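Local coordinates for ribonucleoside-diphosphate reductase subunit beta (Clostridium botulinum, PDB 6ZJK), which houses the di-iron centre of a ribonucleotide reductase and, as in related small subunits, probably supplies the radical needed to turn ribonucleotides into deoxyribonucleotides, at residues 86-89 with 90-94; 150-153 with 154-158; 212-215 with 216-220; 222-225 with 226-229; 285-288 with 289-293. All coordinates share one frame; numbering follows the deposited sequence.

Contact 1 (86-89 with 90-94)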
loop_
_atom_site.group_PDB
_atom_site.type_symbol
_atom_site.label_atom_id
_atom_site.label_comp_id
_atom_site.label_asym_id
_atom_site.label_seq_id
_atom_site.Cartn_x
_atom_site.Cartn_y
_atom_site.Cartn_z
ATOM N N PRO A 86 -7.961 -34.378 -1.791
ATOM C CA PRO A 86 -8.490 -35.448 -0.923
ATOM C C PRO A 86 -7.573 -36.651 -0.765
ATOM O O PRO A 86 -7.820 -37.481 0.117
ATOM C CB PRO A 86 -9.808 -35.848 -1.610
ATOM C CG PRO A 86 -10.178 -34.661 -2.415
ATOM C CD PRO A 86 -8.893 -34.079 -2.897
ATOM N N TYR A 87 -6.560 -36.801 -1.606
ATOM C CA TYR A 87 -5.725 -37.986 -1.517
ATOM C C TYR A 87 -4.360 -37.703 -0.902
ATOM O O TYR A 87 -3.526 -38.611 -0.847
ATOM C CB TYR A 87 -5.574 -38.622 -2.900
ATOM C CG TYR A 87 -6.867 -39.179 -3.440
ATOM C CD1 TYR A 87 -7.296 -38.866 -4.726
ATOM C CD2 TYR A 87 -7.661 -40.022 -2.675
ATOM C CE1 TYR A 87 -8.466 -39.370 -5.230
ATOM C CE2 TYR A 87 -8.847 -40.533 -3.182
ATOM C CZ TYR A 87 -9.241 -40.197 -4.458
ATOM O OH TYR A 87 -10.413 -40.688 -4.984
ATOM N N LEU A 88 -4.143 -36.496 -0.374
ATOM C CA LEU A 88 -2.983 -36.257 0.476
ATOM C C LEU A 88 -3.034 -37.151 1.711
ATOM O O LEU A 88 -4.111 -37.428 2.252
ATOM C CB LEU A 88 -2.927 -34.789 0.899
ATOM C CG LEU A 88 -2.795 -33.724 -0.185
ATOM C CD1 LEU A 88 -2.770 -32.377 0.466
ATOM C CD2 LEU A 88 -1.534 -33.960 -1.011
ATOM N N THR A 89 -1.862 -37.630 2.136
ATOM C CA THR A 89 -1.696 -38.426 3.345
ATOM C C THR A 89 -2.074 -37.587 4.563
ATOM O O THR A 89 -2.187 -36.362 4.489
ATOM C CB THR A 89 -0.245 -38.907 3.505
ATOM O OG1 THR A 89 0.550 -37.835 4.029
ATOM C CG2 THR A 89 0.345 -39.321 2.171
ATOM N N ASP A 90 -2.311 -38.248 5.700
ATOM C CA ASP A 90 -2.519 -37.498 6.934
ATOM C C ASP A 90 -1.289 -36.668 7.282
ATOM O O ASP A 90 -1.408 -35.541 7.776
ATOM C CB ASP A 90 -2.867 -38.432 8.096
ATOM C CG ASP A 90 -4.223 -39.126 7.917
ATOM O OD1 ASP A 90 -5.077 -38.608 7.174
ATOM O OD2 ASP A 90 -4.468 -40.148 8.586
ATOM N N GLY A 91 -0.091 -37.213 7.040
ATOM C CA GLY A 91 1.122 -36.465 7.333
ATOM C C GLY A 91 1.309 -35.260 6.427
ATOM O O GLY A 91 1.787 -34.205 6.869
ATOM N N GLU A 92 0.935 -35.393 5.151
ATOM C CA GLU A 92 1.010 -34.246 4.251
ATOM C C GLU A 92 0.010 -33.167 4.647
ATOM O O GLU A 92 0.360 -31.978 4.659
ATOM C CB GLU A 92 0.782 -34.688 2.804
ATOM C CG GLU A 92 1.945 -35.470 2.191
ATOM C CD GLU A 92 1.558 -36.201 0.906
ATOM O OE1 GLU A 92 0.340 -36.400 0.674
ATOM O OE2 GLU A 92 2.470 -36.584 0.136
ATOM N N ARG A 93 -1.235 -33.560 4.985
ATOM C CA ARG A 93 -2.240 -32.579 5.402
ATOM C C ARG A 93 -1.837 -31.885 6.696
ATOM O O ARG A 93 -1.994 -30.665 6.828
ATOM C CB ARG A 93 -3.611 -33.238 5.591
ATOM C CG ARG A 93 -4.527 -33.321 4.374
ATOM C CD ARG A 93 -4.981 -31.903 3.936
ATOM N NE ARG A 93 -5.722 -31.216 4.994
ATOM C CZ ARG A 93 -6.997 -31.433 5.308
ATOM N NH1 ARG A 93 -7.714 -32.343 4.651
ATOM N NH2 ARG A 93 -7.543 -30.754 6.308
ATOM N N ASN A 94 -1.314 -32.644 7.663
ATOM C CA ASN A 94 -0.844 -32.035 8.902
ATOM C C ASN A 94 0.175 -30.943 8.616
ATOM O O ASN A 94 0.074 -29.826 9.143
ATOM C CB ASN A 94 -0.230 -33.113 9.809
ATOM C CG ASN A 94 0.450 -32.530 11.035
ATOM O OD1 ASN A 94 -0.203 -32.222 12.021
ATOM N ND2 ASN A 94 1.778 -32.396 10.981
#

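Contact 2 (150-153 with 154-158)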
loop_
_atom_site.group_PDB
_atom_site.type_symbol
_atom_site.label_atom_id
_atom_site.label_comp_id
_atom_site.label_asym_id
_atom_site.label_seq_id
_atom_site.Cartn_x
_atom_site.Cartn_y
_atom_site.Cartn_z
ATOM N N THR A 150 -10.872 -22.816 -2.689
ATOM C CA THR A 150 -11.070 -23.554 -3.929
ATOM C C THR A 150 -10.823 -25.051 -3.783
ATOM O O THR A 150 -11.616 -25.846 -4.304
ATOM C CB THR A 150 -10.187 -22.975 -5.033
ATOM O OG1 THR A 150 -10.546 -21.611 -5.219
ATOM C CG2 THR A 150 -10.434 -23.717 -6.331
ATOM N N VAL A 151 -9.795 -25.469 -3.026
ATOM C CA VAL A 151 -9.472 -26.894 -2.992
ATOM C C VAL A 151 -10.220 -27.664 -1.911
ATOM O O VAL A 151 -10.199 -28.898 -1.932
ATOM C CB VAL A 151 -7.960 -27.155 -2.796
ATOM C CG1 VAL A 151 -7.130 -26.336 -3.790
ATOM C CG2 VAL A 151 -7.528 -26.850 -1.366
ATOM N N THR A 152 -10.921 -26.996 -0.997
ATOM C CA THR A 152 -11.650 -27.717 0.043
ATOM C C THR A 152 -12.918 -26.947 0.407
ATOM O O THR A 152 -13.198 -25.872 -0.132
ATOM C CB THR A 152 -10.730 -27.996 1.251
ATOM O OG1 THR A 152 -11.343 -28.968 2.123
ATOM C CG2 THR A 152 -10.407 -26.711 2.012
ATOM N N ASN A 153 -13.725 -27.526 1.292
ATOM C CA ASN A 153 -15.044 -26.982 1.604
ATOM C C ASN A 153 -14.958 -25.984 2.754
ATOM O O ASN A 153 -13.918 -25.870 3.416
ATOM C CB ASN A 153 -15.997 -28.137 1.916
ATOM C CG ASN A 153 -15.562 -28.926 3.107
ATOM O OD1 ASN A 153 -15.601 -28.430 4.235
ATOM N ND2 ASN A 153 -15.058 -30.134 2.865
ATOM N N PRO A 154 -16.036 -25.210 3.010
ATOM C CA PRO A 154 -15.941 -24.137 4.021
ATOM C C PRO A 154 -15.573 -24.615 5.418
ATOM O O PRO A 154 -14.912 -23.872 6.154
ATOM C CB PRO A 154 -17.360 -23.526 4.021
ATOM C CG PRO A 154 -17.900 -23.805 2.701
ATOM C CD PRO A 154 -17.347 -25.173 2.329
ATOM N N ILE A 155 -16.014 -25.810 5.826
ATOM C CA ILE A 155 -15.729 -26.187 7.207
ATOM C C ILE A 155 -14.251 -26.523 7.377
ATOM O O ILE A 155 -13.579 -25.991 8.269
ATOM C CB ILE A 155 -16.639 -27.350 7.642
ATOM C CG1 ILE A 155 -18.098 -26.917 7.590
ATOM C CG2 ILE A 155 -16.327 -27.775 9.061
ATOM C CD1 ILE A 155 -18.654 -26.441 8.904
ATOM N N THR A 156 -13.629 -27.262 6.450
ATOM C CA THR A 156 -12.190 -27.538 6.449
ATOM C C THR A 156 -11.372 -26.253 6.359
ATOM O O THR A 156 -10.298 -26.156 6.964
ATOM C CB THR A 156 -11.837 -28.475 5.294
ATOM O OG1 THR A 156 -12.576 -29.693 5.427
ATOM C CG2 THR A 156 -10.347 -28.775 5.285
ATOM N N ARG A 157 -11.835 -25.343 5.491
ATOM C CA ARG A 157 -11.162 -24.069 5.258
ATOM C C ARG A 157 -10.989 -23.287 6.550
ATOM O O ARG A 157 -9.889 -22.782 6.842
ATOM C CB ARG A 157 -11.974 -23.240 4.255
ATOM C CG ARG A 157 -11.489 -21.837 3.983
ATOM C CD ARG A 157 -12.628 -20.976 3.354
ATOM N NE ARG A 157 -13.688 -20.662 4.307
ATOM C CZ ARG A 157 -14.964 -20.475 3.986
ATOM N NH1 ARG A 157 -15.365 -20.579 2.726
ATOM N NH2 ARG A 157 -15.842 -20.183 4.928
ATOM N N ASP A 158 -12.075 -23.178 7.334
ATOM C CA ASP A 158 -12.050 -22.403 8.574
ATOM C C ASP A 158 -11.185 -23.082 9.626
ATOM O O ASP A 158 -10.591 -22.400 10.469
ATOM C CB ASP A 158 -13.480 -22.188 9.114
ATOM C CG ASP A 158 -14.254 -21.066 8.384
ATOM O OD1 ASP A 158 -13.702 -20.422 7.464
ATOM O OD2 ASP A 158 -15.440 -20.831 8.731
#

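Contact 3 (212-215 with 216-220)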
loop_
_atom_site.group_PDB
_atom_site.type_symbol
_atom_site.label_atom_id
_atom_site.label_comp_id
_atom_site.label_asym_id
_atom_site.label_seq_id
_atom_site.Cartn_x
_atom_site.Cartn_y
_atom_site.Cartn_z
ATOM N N PHE A 212 8.461 -22.196 1.523
ATOM C CA PHE A 212 8.462 -22.484 0.115
ATOM C C PHE A 212 8.987 -23.873 -0.161
ATOM O O PHE A 212 8.508 -24.532 -1.010
ATOM C CB PHE A 212 9.264 -21.502 -0.773
ATOM C CG PHE A 212 8.890 -20.064 -0.656
ATOM C CD1 PHE A 212 7.590 -19.665 -0.635
ATOM C CD2 PHE A 212 9.856 -19.107 -0.583
ATOM C CE1 PHE A 212 7.251 -18.345 -0.500
ATOM C CE2 PHE A 212 9.546 -17.789 -0.449
ATOM C CZ PHE A 212 8.225 -17.410 -0.414
ATOM N N SER A 213 10.011 -24.305 0.542
ATOM C CA SER A 213 10.581 -25.615 0.240
ATOM C C SER A 213 9.585 -26.745 0.477
ATOM O O SER A 213 9.721 -27.809 -0.142
ATOM C CB SER A 213 11.872 -25.848 1.044
ATOM O OG SER A 213 11.627 -25.986 2.433
ATOM N N PHE A 214 8.575 -26.545 1.338
ATOM C CA PHE A 214 7.554 -27.579 1.516
ATOM C C PHE A 214 6.697 -27.730 0.263
ATOM O O PHE A 214 6.502 -28.850 -0.237
ATOM C CB PHE A 214 6.671 -27.279 2.733
ATOM C CG PHE A 214 5.472 -28.209 2.853
ATOM C CD1 PHE A 214 5.647 -29.517 3.287
ATOM C CD2 PHE A 214 4.188 -27.779 2.534
ATOM C CE1 PHE A 214 4.567 -30.392 3.388
ATOM C CE2 PHE A 214 3.090 -28.643 2.629
ATOM C CZ PHE A 214 3.286 -29.950 3.055
ATOM N N PHE A 215 6.170 -26.611 -0.255
ATOM C CA PHE A 215 5.274 -26.674 -1.405
ATOM C C PHE A 215 6.010 -27.129 -2.654
ATOM O O PHE A 215 5.465 -27.917 -3.439
ATOM C CB PHE A 215 4.581 -25.319 -1.595
ATOM C CG PHE A 215 3.699 -24.976 -0.445
ATOM C CD1 PHE A 215 2.465 -25.593 -0.305
ATOM C CD2 PHE A 215 4.143 -24.127 0.558
ATOM C CE1 PHE A 215 1.659 -25.323 0.796
ATOM C CE2 PHE A 215 3.352 -23.853 1.657
ATOM C CZ PHE A 215 2.107 -24.452 1.779
ATOM N N TYR A 216 7.285 -26.717 -2.813
ATOM C CA TYR A 216 8.080 -27.231 -3.922
ATOM C C TYR A 216 8.349 -28.727 -3.765
ATOM O O TYR A 216 8.356 -29.465 -4.759
ATOM C CB TYR A 216 9.410 -26.464 -4.045
ATOM C CG TYR A 216 9.254 -24.963 -4.307
ATOM C CD1 TYR A 216 8.059 -24.439 -4.815
ATOM C CD2 TYR A 216 10.307 -24.076 -4.065
ATOM C CE1 TYR A 216 7.896 -23.071 -5.039
ATOM C CE2 TYR A 216 10.161 -22.683 -4.303
ATOM C CZ TYR A 216 8.962 -22.190 -4.795
ATOM O OH TYR A 216 8.812 -20.816 -5.033
ATOM N N THR A 217 8.571 -29.193 -2.530
ATOM C CA THR A 217 8.780 -30.625 -2.316
ATOM C C THR A 217 7.527 -31.421 -2.668
ATOM O O THR A 217 7.634 -32.515 -3.230
ATOM C CB THR A 217 9.228 -30.918 -0.879
ATOM O OG1 THR A 217 10.546 -30.383 -0.669
ATOM C CG2 THR A 217 9.276 -32.417 -0.616
ATOM N N LEU A 218 6.330 -30.895 -2.348
ATOM C CA LEU A 218 5.100 -31.576 -2.762
ATOM C C LEU A 218 4.995 -31.631 -4.280
ATOM O O LEU A 218 4.815 -32.709 -4.864
ATOM C CB LEU A 218 3.864 -30.880 -2.176
ATOM C CG LEU A 218 3.513 -31.070 -0.697
ATOM C CD1 LEU A 218 2.169 -30.420 -0.381
ATOM C CD2 LEU A 218 3.510 -32.561 -0.353
ATOM N N ALA A 219 5.143 -30.463 -4.932
ATOM C CA ALA A 219 5.006 -30.352 -6.385
ATOM C C ALA A 219 6.054 -31.157 -7.133
ATOM O O ALA A 219 5.786 -31.637 -8.242
ATOM C CB ALA A 219 5.108 -28.887 -6.812
ATOM N N ARG A 220 7.249 -31.320 -6.555
ATOM C CA ARG A 220 8.266 -32.133 -7.212
ATOM C C ARG A 220 7.797 -33.579 -7.348
ATOM O O ARG A 220 8.234 -34.286 -8.265
ATOM C CB ARG A 220 9.599 -32.077 -6.439
ATOM C CG ARG A 220 10.890 -32.232 -7.304
ATOM C CD ARG A 220 12.126 -32.460 -6.426
ATOM N NE ARG A 220 13.389 -32.523 -7.174
ATOM C CZ ARG A 220 14.524 -32.973 -6.661
ATOM N NH1 ARG A 220 14.541 -33.430 -5.408
ATOM N NH2 ARG A 220 15.639 -32.993 -7.399
#

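Contact 4 (222-225 with 226-229)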
loop_
_atom_site.group_PDB
_atom_site.type_symbol
_atom_site.label_atom_id
_atom_site.label_comp_id
_atom_site.label_asym_id
_atom_site.label_seq_id
_atom_site.Cartn_x
_atom_site.Cartn_y
_atom_site.Cartn_z
ATOM N N GLY A 222 4.540 -34.329 -7.861
ATOM C CA GLY A 222 3.289 -34.342 -8.594
ATOM C C GLY A 222 2.048 -33.992 -7.792
ATOM O O GLY A 222 0.934 -34.176 -8.298
ATOM N N LYS A 223 2.198 -33.508 -6.561
ATOM C CA LYS A 223 1.084 -33.194 -5.675
ATOM C C LYS A 223 0.975 -31.679 -5.501
ATOM O O LYS A 223 1.974 -31.009 -5.212
ATOM C CB LYS A 223 1.271 -33.900 -4.322
ATOM C CG LYS A 223 1.274 -35.451 -4.408
ATOM C CD LYS A 223 1.821 -36.152 -3.131
ATOM C CE LYS A 223 1.784 -37.688 -3.253
ATOM N NZ LYS A 223 2.597 -38.431 -2.227
ATOM N N MET A 224 -0.242 -31.141 -5.673
ATOM C CA MET A 224 -0.529 -29.713 -5.480
ATOM C C MET A 224 0.369 -28.826 -6.339
ATOM O O MET A 224 0.994 -27.891 -5.844
ATOM C CB MET A 224 -0.412 -29.305 -4.005
ATOM C CG MET A 224 -1.223 -30.194 -3.065
ATOM S SD MET A 224 -3.008 -30.285 -3.407
ATOM C CE MET A 224 -3.551 -28.622 -2.950
ATOM N N THR A 225 0.420 -29.114 -7.645
ATOM C CA THR A 225 1.361 -28.410 -8.515
ATOM C C THR A 225 0.966 -26.951 -8.729
ATOM O O THR A 225 1.832 -26.077 -8.797
ATOM C CB THR A 225 1.457 -29.117 -9.864
ATOM O OG1 THR A 225 0.149 -29.509 -10.262
ATOM C CG2 THR A 225 2.293 -30.383 -9.734
ATOM N N ALA A 226 -0.334 -26.659 -8.843
ATOM C CA ALA A 226 -0.715 -25.274 -9.112
ATOM C C ALA A 226 -0.617 -24.410 -7.864
ATOM O O ALA A 226 -0.392 -23.200 -7.970
ATOM C CB ALA A 226 -2.126 -25.202 -9.692
ATOM N N THR A 227 -0.780 -25.005 -6.681
ATOM C CA THR A 227 -0.439 -24.303 -5.450
ATOM C C THR A 227 1.039 -23.901 -5.461
ATOM O O THR A 227 1.403 -22.809 -5.005
ATOM C CB THR A 227 -0.809 -25.202 -4.262
ATOM O OG1 THR A 227 -2.247 -25.305 -4.183
ATOM C CG2 THR A 227 -0.285 -24.671 -2.949
ATOM N N SER A 228 1.889 -24.742 -6.045
ATOM C CA SER A 228 3.303 -24.420 -6.097
ATOM C C SER A 228 3.545 -23.248 -7.049
ATOM O O SER A 228 4.327 -22.348 -6.736
ATOM C CB SER A 228 4.091 -25.669 -6.499
ATOM O OG SER A 228 5.363 -25.361 -7.028
ATOM N N THR A 229 2.822 -23.199 -8.176
ATOM C CA THR A 229 2.917 -22.051 -9.081
ATOM C C THR A 229 2.592 -20.737 -8.370
ATOM O O THR A 229 3.320 -19.746 -8.520
ATOM C CB THR A 229 2.023 -22.263 -10.303
ATOM O OG1 THR A 229 2.499 -23.416 -11.016
ATOM C CG2 THR A 229 2.089 -21.066 -11.223
#

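Contact 5 (285-288 with 289-293)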
loop_
_atom_site.group_PDB
_atom_site.type_symbol
_atom_site.label_atom_id
_atom_site.label_comp_id
_atom_site.label_asym_id
_atom_site.label_seq_id
_atom_site.Cartn_x
_atom_site.Cartn_y
_atom_site.Cartn_z
ATOM N N TYR A 285 9.077 -30.018 13.216
ATOM C CA TYR A 285 7.865 -30.356 13.961
ATOM C C TYR A 285 6.686 -30.651 13.033
ATOM O O TYR A 285 5.951 -31.627 13.246
ATOM C CB TYR A 285 7.536 -29.217 14.931
ATOM C CG TYR A 285 6.141 -29.286 15.512
ATOM C CD1 TYR A 285 5.784 -30.301 16.400
ATOM C CD2 TYR A 285 5.183 -28.323 15.189
ATOM C CE1 TYR A 285 4.509 -30.371 16.941
ATOM C CE2 TYR A 285 3.893 -28.377 15.735
ATOM C CZ TYR A 285 3.565 -29.404 16.605
ATOM O OH TYR A 285 2.292 -29.472 17.144
ATOM N N VAL A 286 6.505 -29.828 11.989
ATOM C CA VAL A 286 5.352 -29.983 11.104
ATOM C C VAL A 286 5.573 -31.092 10.080
ATOM O O VAL A 286 4.603 -31.720 9.640
ATOM C CB VAL A 286 4.993 -28.654 10.400
ATOM C CG1 VAL A 286 4.661 -27.575 11.417
ATOM C CG2 VAL A 286 6.094 -28.207 9.488
ATOM N N THR A 287 6.807 -31.355 9.706
ATOM C CA THR A 287 7.024 -32.408 8.760
ATOM C C THR A 287 7.006 -33.780 9.431
ATOM O O THR A 287 6.596 -34.701 8.837
ATOM C CB THR A 287 8.304 -32.243 7.947
ATOM O OG1 THR A 287 9.377 -31.930 8.805
ATOM C CG2 THR A 287 8.151 -31.142 6.968
ATOM N N ASN A 288 7.493 -33.887 10.650
ATOM C CA ASN A 288 7.533 -35.140 11.404
ATOM C C ASN A 288 8.070 -36.340 10.628
ATOM O O ASN A 288 7.566 -37.389 10.781
ATOM C CB ASN A 288 6.132 -35.453 11.925
ATOM C CG ASN A 288 6.101 -36.514 13.001
ATOM O OD1 ASN A 288 6.917 -36.557 13.862
ATOM N ND2 ASN A 288 5.101 -37.330 12.962
ATOM N N ASN A 289 9.082 -36.167 9.807
ATOM C CA ASN A 289 9.647 -37.232 9.007
ATOM C C ASN A 289 8.625 -37.994 8.220
ATOM O O ASN A 289 8.781 -39.128 7.950
ATOM C CB ASN A 289 10.535 -38.182 9.824
ATOM C CG ASN A 289 11.764 -37.492 10.373
ATOM O OD1 ASN A 289 12.555 -36.947 9.643
ATOM N ND2 ASN A 289 11.885 -37.473 11.658
ATOM N N GLU A 290 7.583 -37.330 7.806
ATOM C CA GLU A 290 6.598 -38.022 6.996
ATOM C C GLU A 290 6.400 -37.372 5.636
ATOM O O GLU A 290 5.536 -37.824 4.877
ATOM C CB GLU A 290 5.247 -38.108 7.714
ATOM C CG GLU A 290 5.306 -38.823 9.053
ATOM C CD GLU A 290 3.960 -39.013 9.674
ATOM O OE1 GLU A 290 3.062 -39.501 8.969
ATOM O OE2 GLU A 290 3.776 -38.582 10.838
ATOM N N ILE A 291 7.219 -36.384 5.277
ATOM C CA ILE A 291 7.195 -35.801 3.938
ATOM C C ILE A 291 8.382 -36.352 3.156
ATOM O O ILE A 291 9.548 -36.118 3.517
ATOM C CB ILE A 291 7.208 -34.263 3.972
ATOM C CG1 ILE A 291 6.128 -33.743 4.912
ATOM C CG2 ILE A 291 6.976 -33.698 2.583
ATOM C CD1 ILE A 291 4.750 -34.284 4.585
ATOM N N LEU A 292 8.078 -37.055 2.066
ATOM C CA LEU A 292 9.103 -37.660 1.225
ATOM C C LEU A 292 9.995 -36.598 0.578
ATOM O O LEU A 292 9.505 -35.644 -0.034
ATOM C CB LEU A 292 8.413 -38.492 0.150
ATOM C CG LEU A 292 9.280 -39.253 -0.837
ATOM C CD1 LEU A 292 9.719 -40.583 -0.219
ATOM C CD2 LEU A 292 8.504 -39.464 -2.130
ATOM N N GLY A 293 11.314 -36.777 0.697
ATOM C CA GLY A 293 12.252 -35.797 0.165
ATOM C C GLY A 293 12.726 -34.765 1.161
ATOM O O GLY A 293 13.633 -33.989 0.841
HETATM O O HOH W 1 11.114 -34.398 8.590
#

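Contact 1 (86-89 with 90-94)
Thr89 and Glu92 form a capping box at the N terminus of helix 90-118, a local contact on the protein surface where the loop after helix 79-84 turns into the next helix. Each residue offers its side chain to the backbone of the other. Thr89 OG1 accepts from Glu92 N at 2.7 Å, and Glu92 OE1 accepts in return from Thr89 N at 2.9 Å. Both bonds are fairly straight, but Thr89 N meets Glu92 OE1 from above the carboxylate plane, 35° out of it. The box depends on the threonine torsion: Thr89 OG1 stands between the backbone N and the carbonyl carbon (chi1 79°), turned in over the first helical turn, while CG2 is left to lie 3.3 Å from Glu92 OE1. The short hydroxyl-bearing side chain of threonine suits an N-cap, and an extended glutamate side chain three residues on is long enough to reach the cap amide. The first regular helical bond, Arg93 N to Thr89 O at 3.0 Å, follows directly. Leu88 lays its side chain across the same turn, with CD2 3.5 Å from Glu92 OE1 and CD1 4.1 Å from Arg93 CD; it crosses both partners at about a right angle. The Glu92 carboxylate, close to a helix N terminus, is probably favoured in its charged form. Glu92 OE2 makes a salt bridge to Lys223 in the loop between helices 190-220 and 225-255. Arg93 turns its guanidinium to Asp97 one turn along its own helix, and Glu92 also packs against Ile291 in the loop following helix 262-287.

Contact 2 (150-153 with 154-158)
Thr152 and Thr156 pack closely across the tight turn joining helix 124-151 to helix 154-161, while Asn153 caps the second helix from an exposed position. On the packed side, Thr152 OG1 lies 3.2 Å from Thr156 CB, and the two side chains cross at about a right angle. With OG1 anti to the backbone N (chi1 -166°), Thr152 swings that oxygen over the first turn of the helix, and its CG2 meets Thr156 CG2 at 3.9 Å. The exposed side belongs to Asn153, Pro154 and Ile155. Here the Asn153 side chain folds back, CG standing between the backbone N and the carbonyl carbon, and OD1 reaches the leading amides. Thr156 N donates to Asn153 OD1 at 3.2 Å, nearly straight, although the donor stands 38° out of the carbonyl plane; the bonds from Ile155 N and Thr156 OG1 are weak. Asparagine is short enough for capping, and Pro154 fits the first helical position, where its missing N-H costs no helical bond. Arg157 N closes the turn on Asn153 O at 3.0 Å. The Arg157 guanidinium lies flat over Pro154 CA, which is 3.7 Å above its plane, and its NE makes a salt bridge to Asp158 OD1 at 3.2 Å, in the guanidinium plane. Arg157 NH1 makes a further salt bridge to Asp149 on helix 124-151, and the Arg157 side chain packs on Asn52 of the second subunit. One amide oxygen thus takes up N-H groups that have no helical carbonyl ahead of them, while an arginine between two carboxylates ties the helix to the one before.

Contact 3 (212-215 with 216-220)
The Phe214 ring carries Leu218 CG over one face, 4.2 Å from its centroid, a CH-pi contact one helical turn apart, while Phe215 CE1 lies in plane at its edge. Leu218 CD1 extends the contact, touching Phe214 CE2 at 3.6 Å. Phe215 has CD2 of Phe214 above the centre of one face. The Tyr216 ring sits with one face against Phe212 O, which is 3.4 Å above its plane and offset toward the rim; its CE2 also touches Phe212 CB. Swung anti to the backbone N (chi1 172°), the ring of Phe214 is carried forward along the helix to Leu218. Thr217 OG1 bends back to Ser213 O at 2.8 Å, so that carbonyl accepts OG1 and the amide of Thr217 from opposite faces of its plane. A threonine can in this way satisfy its own hydroxyl in a buried helix. Tyr216 OH is hydrogen-bonded to Asn235 ND2 on helix 225-255. This packing lies within helix 190-220, the side chain of Phe212 about 7 Å from a ferric ion. Phe214 and Phe215 face helix 90-118 at Ile99, Phe215 stacks on Phe231 of helix 225-255, and Tyr216 and Thr217 rest on Trp330 of helix 330-334.

Contact 4 (222-225 with 226-229)
Bent at both chi2 and chi3 (-58° and -70°), the Met224 side chain curls round beside Thr227, the two pointing the same way. Met224 CE comes 3.8 Å from Thr227 OG1, and Met224 CB is 4.1 Å from Thr227 CB. The flexible, unbranched methionine chain can follow this curve. Thr227 sets OG1 anti to its carbonyl carbon, from where the hydroxyl bonds to Asp81 on helix 79-84. Met224 is the N-cap of helix 225-255, and its backbone adopts a left-handed conformation (phi 56°) to make the sharp turn. Two residues earlier, Gly222 ends the preceding helix in a Schellman motif, with a positive phi that suits glycine. Only a few residues thus separate the end of helix 190-220 from the start of helix 225-255. Met224 O accepts from Ser228 N at 3.3 Å, and Thr225 O accepts from Thr229 N at 3.1 Å; a weak second bond runs from Ser228 N to Thr225 O. Asp81 also accepts from Ala226 N, an acid serving the first turn in place of a side chain from the N-cap residue. Ser228, with CB 3.2 Å from Thr225 O, is small, which suits the close packing of this turn on Tyr216 and Ala219 of helix 190-220.

Contact 5 (285-288 with 289-293)
Thr287 and Ile291 make the apolar half of a local contact at the C terminus of helix 262-287, with polar groups holding the turn between them. Thr287 CG2 meets Ile291 CG1 at 3.9 Å, the side chains crossing at about a right angle; both residues are buried, and their branched side chains bring the last helical turn and the departing loop together. The backbone is held by Glu290 N, which donates to Thr287 O at 3.0 Å from above the carbonyl plane, 36° out of it. This i+3 to i bond closes a tight turn with Asn288 and Asn289 at its central positions, ending the helix. Both have positive phi, a left-handed conformation that asparagine tolerates better than most residues. Among side-chain bonds, Asn288 ND2 gives a hydrogen to Glu290 OE2 at 2.8 Å; the oxygen accepts through its anti lone pair, the one pointing away from the other carboxylate oxygen. The two chains lie side by side, but their amide and carboxylate planes stand 60° apart, and the bond is bent at 133°. Asn288 brings its amide there by setting CG anti to the backbone N. A water supplies another link: it donates to Thr287 OG1 and accepts from Asn289 N, each at 3.0 Å, giving a backbone N-H just past the helix end a partner. Thr287 OG1 is also bonded to Gly283 O, one turn back. Beyond the turn, Ile291 reaches between Phe214 and Thr217 of helix 190-220 and Glu92 of helix 90-118, while Thr287 packs on Ile299 of helix 296-313.

Overall arrangement
Followed from the N terminus, the five contacts come in series, and none encloses or crosses another. Contact 1 starts helix 90-118, contact 2 closes the turn from helix 124-151 to helix 154-161, contact 3 lies inside the last turns of helix 190-220, contact 4 opens helix 225-255, and contact 5 ends helix 262-287. Contact 1 touches all the others, contact 4 through the Glu92-Lys223 salt bridge. Contacts 3 and 4 pack on each other across the short turn joining their helices, and contact 3 also packs on contact 5. Contact 2 touches only contact 1. The start of helix 90-118 is thereby tied to the ends of helices 190-220 and 262-287 and the start of 225-255.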